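Local coordinates for phytanoyl-CoA dioxygenase (Streptomyces malaysiense, PDB 6ZYL), which catalyses the beta-hydroxylation of thioholgamide as a non-heme monooxygenase, probably with iron and 2-oxoglutarate, at residues E30-D35 with H142-W147; P93-A98 with V146-T151. One frame throughout, in Å; residues are numbered along the deposited sequence.

Interaction 1 of 2, residues E30-D35 with H142-W147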
# COMPACT_ATOMS: atom_id res chain seq x y z
N GLU A 30 8.07 -3.92 -18.49
CA GLU A 30 7.79 -3.03 -19.61
C GLU A 30 6.39 -2.44 -19.49
O GLU A 30 6.19 -1.23 -19.70
CB GLU A 30 7.94 -3.78 -20.94
CG GLU A 30 8.10 -2.87 -22.14
CD GLU A 30 7.65 -3.52 -23.44
OE1 GLU A 30 7.25 -2.79 -24.37
OE2 GLU A 30 7.70 -4.77 -23.53
N ARG A 31 5.40 -3.27 -19.16
CA ARG A 31 4.05 -2.76 -18.95
C ARG A 31 4.01 -1.77 -17.80
O ARG A 31 3.39 -0.70 -17.90
CB ARG A 31 3.08 -3.92 -18.70
CG ARG A 31 3.03 -4.96 -19.81
CD ARG A 31 2.47 -6.28 -19.29
NE ARG A 31 1.17 -6.12 -18.64
CZ ARG A 31 0.55 -7.08 -17.96
NH1 ARG A 31 1.10 -8.28 -17.84
NH2 ARG A 31 -0.63 -6.84 -17.40
N PHE A 32 4.66 -2.12 -16.69
CA PHE A 32 4.67 -1.24 -15.52
C PHE A 32 5.25 0.12 -15.86
O PHE A 32 4.69 1.16 -15.50
CB PHE A 32 5.46 -1.90 -14.38
CG PHE A 32 5.58 -1.06 -13.15
CD1 PHE A 32 4.53 -0.95 -12.26
CD2 PHE A 32 6.76 -0.38 -12.87
CE1 PHE A 32 4.64 -0.17 -11.12
CE2 PHE A 32 6.87 0.40 -11.73
CZ PHE A 32 5.81 0.50 -10.86
N ARG A 33 6.38 0.14 -16.57
CA ARG A 33 7.04 1.41 -16.87
C ARG A 33 6.27 2.21 -17.91
O ARG A 33 6.27 3.45 -17.87
CB ARG A 33 8.47 1.17 -17.33
CG ARG A 33 9.38 0.55 -16.27
CD ARG A 33 9.54 1.47 -15.06
NE ARG A 33 10.30 0.84 -13.99
CZ ARG A 33 10.43 1.34 -12.76
NH1 ARG A 33 9.85 2.48 -12.44
NH2 ARG A 33 11.14 0.68 -11.85
N THR A 34 5.61 1.53 -18.85
CA THR A 34 4.83 2.24 -19.86
C THR A 34 3.54 2.79 -19.27
O THR A 34 3.26 3.99 -19.37
CB THR A 34 4.52 1.32 -21.04
OG1 THR A 34 5.75 0.82 -21.60
CG2 THR A 34 3.74 2.06 -22.12
N ASP A 35 2.74 1.92 -18.65
CA ASP A 35 1.44 2.33 -18.14
C ASP A 35 1.51 2.97 -16.77
O ASP A 35 0.61 3.74 -16.41
CB ASP A 35 0.50 1.12 -18.09
CG ASP A 35 0.18 0.56 -19.47
OD1 ASP A 35 0.23 1.34 -20.45
OD2 ASP A 35 -0.11 -0.65 -19.58
N HIS A 142 12.39 3.36 -8.24
CA HIS A 142 12.77 2.35 -7.27
C HIS A 142 11.68 2.10 -6.22
O HIS A 142 11.99 1.73 -5.08
CB HIS A 142 14.08 2.74 -6.58
CG HIS A 142 15.19 3.04 -7.54
ND1 HIS A 142 15.72 2.09 -8.38
CD2 HIS A 142 15.86 4.19 -7.79
CE1 HIS A 142 16.67 2.64 -9.11
NE2 HIS A 142 16.78 3.91 -8.77
N ALA A 143 10.42 2.28 -6.58
CA ALA A 143 9.34 2.00 -5.65
C ALA A 143 8.10 1.55 -6.42
O ALA A 143 7.93 1.87 -7.60
CB ALA A 143 9.01 3.22 -4.78
N ALA A 144 7.24 0.83 -5.72
CA ALA A 144 5.97 0.37 -6.27
C ALA A 144 5.05 0.01 -5.11
O ALA A 144 5.51 -0.48 -4.08
CB ALA A 144 6.17 -0.84 -7.19
N ARG A 145 3.76 0.28 -5.28
CA ARG A 145 2.75 -0.10 -4.31
C ARG A 145 2.00 -1.32 -4.83
O ARG A 145 1.46 -1.30 -5.94
CB ARG A 145 1.78 1.05 -4.05
CG ARG A 145 0.62 0.66 -3.13
CD ARG A 145 -0.13 1.88 -2.62
NE ARG A 145 0.65 2.64 -1.64
CZ ARG A 145 0.17 3.64 -0.92
NH1 ARG A 145 -1.10 4.02 -1.07
NH2 ARG A 145 0.94 4.27 -0.05
N VAL A 146 1.98 -2.39 -4.03
CA VAL A 146 1.24 -3.60 -4.34
C VAL A 146 -0.11 -3.52 -3.64
O VAL A 146 -0.18 -3.44 -2.41
CB VAL A 146 2.01 -4.86 -3.91
CG1 VAL A 146 1.18 -6.11 -4.19
CG2 VAL A 146 3.35 -4.92 -4.64
N TRP A 147 -1.18 -3.54 -4.43
CA TRP A 147 -2.56 -3.36 -3.97
C TRP A 147 -3.24 -4.72 -4.04
O TRP A 147 -3.70 -5.14 -5.10
CB TRP A 147 -3.24 -2.32 -4.86
CG TRP A 147 -4.53 -1.75 -4.38
CD1 TRP A 147 -4.72 -0.88 -3.35
CD2 TRP A 147 -5.82 -1.96 -4.97
NE1 TRP A 147 -6.05 -0.55 -3.24
CE2 TRP A 147 -6.75 -1.21 -4.22
CE3 TRP A 147 -6.29 -2.73 -6.04
CZ2 TRP A 147 -8.11 -1.19 -4.52
CZ3 TRP A 147 -7.64 -2.71 -6.33
CH2 TRP A 147 -8.53 -1.95 -5.58
O HOH W 1 9.30 3.06 -9.66

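Interaction 2 of 2, residues P93-A98 with V146-T151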
# COMPACT_ATOMS: atom_id res chain seq x y z
N PRO A 93 6.13 -15.18 -1.50
CA PRO A 93 7.11 -15.25 -2.59
C PRO A 93 6.58 -14.76 -3.93
O PRO A 93 7.35 -14.19 -4.71
CB PRO A 93 7.48 -16.74 -2.65
CG PRO A 93 7.11 -17.29 -1.30
CD PRO A 93 5.91 -16.49 -0.86
N ALA A 94 5.30 -14.99 -4.23
CA ALA A 94 4.76 -14.53 -5.50
C ALA A 94 4.82 -13.01 -5.60
O ALA A 94 5.16 -12.46 -6.66
CB ALA A 94 3.32 -15.02 -5.68
N ILE A 95 4.51 -12.31 -4.51
CA ILE A 95 4.57 -10.85 -4.52
C ILE A 95 6.02 -10.39 -4.60
O ILE A 95 6.36 -9.51 -5.40
CB ILE A 95 3.85 -10.28 -3.28
CG1 ILE A 95 2.36 -10.63 -3.34
CG2 ILE A 95 4.05 -8.77 -3.22
CD1 ILE A 95 1.58 -10.24 -2.10
N LEU A 96 6.89 -10.98 -3.79
CA LEU A 96 8.30 -10.58 -3.81
C LEU A 96 8.93 -10.84 -5.17
O LEU A 96 9.72 -10.03 -5.66
CB LEU A 96 9.07 -11.32 -2.71
CG LEU A 96 8.68 -10.99 -1.27
CD1 LEU A 96 9.63 -11.69 -0.30
CD2 LEU A 96 8.68 -9.49 -1.02
N ASP A 97 8.59 -11.97 -5.80
CA ASP A 97 9.13 -12.25 -7.13
C ASP A 97 8.63 -11.24 -8.15
O ASP A 97 9.40 -10.75 -8.99
CB ASP A 97 8.75 -13.67 -7.57
CG ASP A 97 9.53 -14.74 -6.83
OD1 ASP A 97 10.54 -14.40 -6.19
OD2 ASP A 97 9.12 -15.92 -6.90
N ALA A 98 7.34 -10.90 -8.09
CA ALA A 98 6.79 -9.91 -9.01
C ALA A 98 7.44 -8.55 -8.81
O ALA A 98 7.81 -7.88 -9.78
CB ALA A 98 5.28 -9.80 -8.84
N VAL A 146 1.98 -2.39 -4.03
CA VAL A 146 1.24 -3.60 -4.34
C VAL A 146 -0.11 -3.52 -3.64
O VAL A 146 -0.18 -3.44 -2.41
CB VAL A 146 2.01 -4.86 -3.91
CG1 VAL A 146 1.18 -6.11 -4.19
CG2 VAL A 146 3.35 -4.92 -4.64
N TRP A 147 -1.18 -3.54 -4.43
CA TRP A 147 -2.56 -3.36 -3.97
C TRP A 147 -3.24 -4.72 -4.04
O TRP A 147 -3.70 -5.14 -5.10
CB TRP A 147 -3.24 -2.32 -4.86
CG TRP A 147 -4.53 -1.75 -4.38
CD1 TRP A 147 -4.72 -0.88 -3.35
CD2 TRP A 147 -5.82 -1.96 -4.97
NE1 TRP A 147 -6.05 -0.55 -3.24
CE2 TRP A 147 -6.75 -1.21 -4.22
CE3 TRP A 147 -6.29 -2.73 -6.04
CZ2 TRP A 147 -8.11 -1.19 -4.52
CZ3 TRP A 147 -7.64 -2.71 -6.33
CH2 TRP A 147 -8.53 -1.95 -5.58
N VAL A 148 -3.28 -5.40 -2.90
CA VAL A 148 -3.77 -6.78 -2.84
C VAL A 148 -5.26 -6.78 -2.57
O VAL A 148 -5.74 -6.14 -1.62
CB VAL A 148 -3.02 -7.58 -1.75
CG1 VAL A 148 -3.53 -9.01 -1.71
CG2 VAL A 148 -1.52 -7.54 -1.99
N ALA A 149 -6.01 -7.51 -3.39
CA ALA A 149 -7.45 -7.63 -3.25
C ALA A 149 -7.76 -8.76 -2.26
O ALA A 149 -7.53 -9.94 -2.57
CB ALA A 149 -8.11 -7.90 -4.60
N LEU A 150 -8.27 -8.40 -1.08
CA LEU A 150 -8.73 -9.41 -0.14
C LEU A 150 -10.16 -9.85 -0.45
O LEU A 150 -10.52 -11.00 -0.18
CB LEU A 150 -8.63 -8.88 1.29
CG LEU A 150 -7.22 -8.56 1.78
CD1 LEU A 150 -7.24 -8.17 3.26
CD2 LEU A 150 -6.27 -9.73 1.56
N THR A 151 -10.97 -8.94 -0.99
CA THR A 151 -12.22 -9.26 -1.66
C THR A 151 -12.04 -9.05 -3.16
O THR A 151 -11.06 -8.45 -3.61
CB THR A 151 -13.37 -8.38 -1.15
OG1 THR A 151 -13.06 -7.00 -1.41
CG2 THR A 151 -13.60 -8.58 0.34

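Interaction 1 of 2, residues E30-D35 with H142-W147
Phe32 reaches from helix 28-35 to the start of strand 143-149 and meets it with little more than the last atom of its ring, a compact illustration of how one aromatic residue can seat a short helix against a sheet. Its CB points toward the strand, and chi1 of 178°, with CG anti to the backbone N, carries the ring across a gap of 9.5 Å between the CA atoms of Phe32 and Ala144. Beside the ring stands the next residue's own side chain: CE2 of Phe32 lies 3.7 Å above the plane of the Arg33 guanidinium, displaced toward its rim, while NE of Arg33 lies near the ring plane. The edge of the phenyl is thus turned to the face of the guanidinium. At the tip, CZ of Phe32 touches CB of Ala144 at 3.9 Å, the methyl meeting the end of the ring obliquely. The carbonyl O of Ala143 is the atom at the ring edge, 4.1 Å from CZ of Phe32 and near the ring plane.

Arg33 adds a polar route beside the apolar one. NH1 of Arg33 donates to a water 2.9 Å away, and that water is 2.7 Å from the O of Ala143, to which it can donate. NH2 of Arg33 is hydrogen-bonded to the carbonyl O of Gln141, just before the strand, which restrains the guanidinium standing face-to-edge beside the phenyl.

Val211 of strand 209-212 touches both Phe32 and Ala144, and Leu102 of helix 93-103 also packs on Phe32. The contact is therefore buried where helix 28-35 meets the main sheet, with strand 143-149 joined by backbone hydrogen bonds through Ala144 to Tyr236 of strand 229-237 and through Arg145 to His212 on its other side.

Interaction 2 of 2, residues P93-A98 with V146-T151
Ile95 touches two valines of one strand with its two branches, a worked case of a single helix residue spanning a two-residue step of a beta strand. The shorter branch meets Val146: CG2 of Ile95 lies 4.0 Å from CG1 and 4.2 Å from CG2 of that valine, so it rests against both methyls. The longer branch runs on to Val148, where CD1 of Ile95 comes within 4.1 Å of CG2 of Val148. An extended outer torsion (chi2 174°) carries CD1 far enough from the helix to make this second touch. No hydrogen bond crosses between the segments; the 102 Å² they bury comes from apolar packing, with the CA atoms of Ile95 and Val146 8.0 Å apart.

A second shell fixes both partners. Val146 and Val148 are held by backbone hydrogen bonds to Ile234 and Phe232 of strand 229-237, and Cys209, from the strand on the other side, touches both valines. Tyr236 packs against Ile95 and Val146 together, and Ala43 also touches the isoleucine. Farther out, Leu96 lies on Val253, and Asp97 makes a salt bridge to Arg254, tying the helix to strand 249-254. Helix 93-103 consequently lies across one face of the main sheet, touching strands 143-149, 229-237 and 249-254.

In the fold
Interactions 1 and 2, with centres 13 Å apart, touch strand 143-149 at successive points, on segments that share Val146 and Trp147. Ala144, Val146 and Val148 point to the same face of the sheet, the first meeting helix 28-35 and the other two helix 93-103. Helix 93-103 takes part in the surroundings of both contacts, and its Val99 adds to the cover of Val146. Trp147, between the two valines, points to the opposite face, where its NE1 is hydrogen-bonded to a tartrate probably from the crystallisation liquor. The helices thus back the strand on one side, consistent with the double-stranded beta-helix of this family, in which the active site lies between the sheets.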